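Local coordinates for SaTIE-TED (Staphylococcus aureus, PDB 6FX6), which is the thioester domain of an LPXTG-anchored surface protein, of unknown function but, as in related bacterial domains, probably able to bind host targets covalently, at residues Thr79-Phe84 with Ala126-Ser131. Sequence-based numbering, arbitrary orientation.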
loop_
_atom_site.group_PDB
_atom_site.type_symbol
_atom_site.label_atom_id
_atom_site.label_comp_id
_atom_site.label_asym_id
_atom_site.label_seq_id
_atom_site.Cartn_x
_atom_site.Cartn_y
_atom_site.Cartn_z
ATOM N N THR A 79 1.088 -3.614 4.202
ATOM C CA THR A 79 0.595 -3.358 2.846
ATOM C C THR A 79 0.790 -1.889 2.445
ATOM O O THR A 79 1.078 -1.602 1.278
ATOM C CB THR A 79 -0.888 -3.771 2.662
ATOM O OG1 THR A 79 -1.723 -3.045 3.566
ATOM C CG2 THR A 79 -1.075 -5.272 2.900
HETATM N N MSE A 80 0.650 -0.979 3.410
HETATM C CA MSE A 80 0.915 0.454 3.199
HETATM C C MSE A 80 2.353 0.706 2.839
HETATM O O MSE A 80 2.647 1.488 1.935
HETATM C CB MSE A 80 0.659 1.311 4.448
HETATM C CG MSE A 80 -0.759 1.301 5.003
HETATM SE SE MSE A 80 -1.977 2.063 3.677
HETATM C CE MSE A 80 -2.594 0.396 2.816
ATOM N N ILE A 81 3.262 0.059 3.558
ATOM C CA ILE A 81 4.692 0.207 3.296
ATOM C C ILE A 81 5.049 -0.386 1.933
ATOM O O ILE A 81 5.796 0.227 1.173
ATOM C CB ILE A 81 5.554 -0.419 4.416
ATOM C CG1 ILE A 81 5.342 0.346 5.732
ATOM C CG2 ILE A 81 7.030 -0.380 4.040
ATOM C CD1 ILE A 81 5.735 -0.430 6.968
ATOM N N SER A 82 4.518 -1.565 1.624
ATOM C CA SER A 82 4.736 -2.169 0.319
ATOM C C SER A 82 4.205 -1.254 -0.785
ATOM O O SER A 82 4.928 -0.933 -1.728
ATOM C CB SER A 82 4.077 -3.542 0.242
ATOM O OG SER A 82 4.233 -4.119 -1.045
ATOM N N HIS A 83 2.961 -0.800 -0.635
ATOM C CA HIS A 83 2.304 0.005 -1.668
ATOM C C HIS A 83 3.001 1.345 -1.923
ATOM O O HIS A 83 3.478 1.601 -3.035
ATOM C CB HIS A 83 0.834 0.237 -1.317
ATOM C CG HIS A 83 0.102 1.060 -2.324
ATOM N ND1 HIS A 83 -0.341 0.547 -3.526
ATOM C CD2 HIS A 83 -0.242 2.369 -2.320
ATOM C CE1 HIS A 83 -0.943 1.504 -4.211
ATOM N NE2 HIS A 83 -0.889 2.620 -3.505
ATOM N N PHE A 84 3.054 2.188 -0.896
ATOM C CA PHE A 84 3.616 3.534 -1.030
ATOM C C PHE A 84 5.137 3.545 -1.125
ATOM O O PHE A 84 5.710 4.433 -1.766
ATOM C CB PHE A 84 3.150 4.430 0.117
ATOM C CG PHE A 84 1.680 4.720 0.085
ATOM C CD1 PHE A 84 1.158 5.597 -0.863
ATOM C CD2 PHE A 84 0.811 4.125 0.995
ATOM C CE1 PHE A 84 -0.201 5.874 -0.904
ATOM C CE2 PHE A 84 -0.548 4.400 0.958
ATOM C CZ PHE A 84 -1.056 5.269 0.006
ATOM N N ALA A 126 11.856 8.054 5.828
ATOM C CA ALA A 126 11.049 9.212 6.247
ATOM C C ALA A 126 9.950 9.564 5.239
ATOM O O ALA A 126 8.809 9.801 5.632
ATOM C CB ALA A 126 11.940 10.428 6.502
ATOM N N ASP A 127 10.294 9.575 3.951
ATOM C CA ASP A 127 9.319 9.848 2.886
ATOM C C ASP A 127 8.217 8.784 2.814
ATOM O O ASP A 127 7.076 9.108 2.484
ATOM C CB ASP A 127 10.000 9.992 1.509
ATOM C CG ASP A 127 9.191 10.860 0.537
ATOM O OD1 ASP A 127 9.029 12.073 0.812
ATOM O OD2 ASP A 127 8.723 10.338 -0.503
ATOM N N ILE A 128 8.555 7.530 3.128
ATOM C CA ILE A 128 7.568 6.438 3.160
ATOM C C ILE A 128 6.604 6.610 4.332
ATOM O O ILE A 128 5.392 6.528 4.149
ATOM C CB ILE A 128 8.232 5.039 3.220
ATOM C CG1 ILE A 128 8.973 4.764 1.910
ATOM C CG2 ILE A 128 7.193 3.941 3.468
ATOM C CD1 ILE A 128 9.832 3.519 1.928
ATOM N N LEU A 129 7.141 6.848 5.524
ATOM C CA LEU A 129 6.300 7.071 6.710
ATOM C C LEU A 129 5.371 8.287 6.567
ATOM O O LEU A 129 4.234 8.250 7.038
ATOM C CB LEU A 129 7.159 7.199 7.975
ATOM C CG LEU A 129 7.918 5.933 8.394
ATOM C CD1 LEU A 129 8.779 6.226 9.614
ATOM C CD2 LEU A 129 6.967 4.776 8.668
ATOM N N LYS A 130 5.857 9.340 5.905
ATOM C CA LYS A 130 5.045 10.525 5.582
ATOM C C LYS A 130 3.878 10.173 4.651
ATOM O O LYS A 130 2.772 10.662 4.849
ATOM C CB LYS A 130 5.916 11.615 4.937
ATOM C CG LYS A 130 5.198 12.919 4.610
ATOM C CD LYS A 130 6.113 13.900 3.891
ATOM C CE LYS A 130 5.439 15.248 3.680
ATOM N NZ LYS A 130 6.358 16.251 3.073
ATOM N N SER A 131 4.138 9.341 3.640
ATOM C CA SER A 131 3.089 8.887 2.720
ATOM C C SER A 131 2.030 8.026 3.419
ATOM O O SER A 131 0.830 8.180 3.151
ATOM C CB SER A 131 3.686 8.105 1.544
ATOM O OG SER A 131 4.351 8.969 0.646
#
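Phe84 and Ser131 make the closest approach between segments 79-84 and 126-131: CB of Phe84 lies 4.0 Å from CB of Ser131, and the methylene of the serine also comes within 4.2 Å of Phe84 CG, meeting the ring obliquely at its root. CG of Phe84 is anti to the carbonyl carbon (chi1 -67°), which swings the ring toward residues of its own helix. There His83 CD2 sits 3.6 Å above one face of the Phe84 ring, over the centre, while the selenium of Met80, a selenomethionine, reaches the ring edge in its plane. Ser131 turns its hydroxyl back along its helix, where OG gives a weak hydrogen bond of 3.3 Å to Asp127 O, and what it offers Phe84 is carbon. No hydrogen bond joins the two segments; the contacts across them are apolar, carbon to carbon. Both helices belong to the helical part of the thioester domain, and helix 94-107, which lies between them in the chain, backs the buried end: Ile81 packs on Ile104 and Leu107, Ile128 on Thr100 and Leu103. Between those two isoleucines the approach is longer, with CG2 of Ile81 and CG2 of Ile128 4.4 Å apart. The tighter meeting of Phe84 with Ser131 thus lies on the side nearer solvent, where both residues are partly exposed.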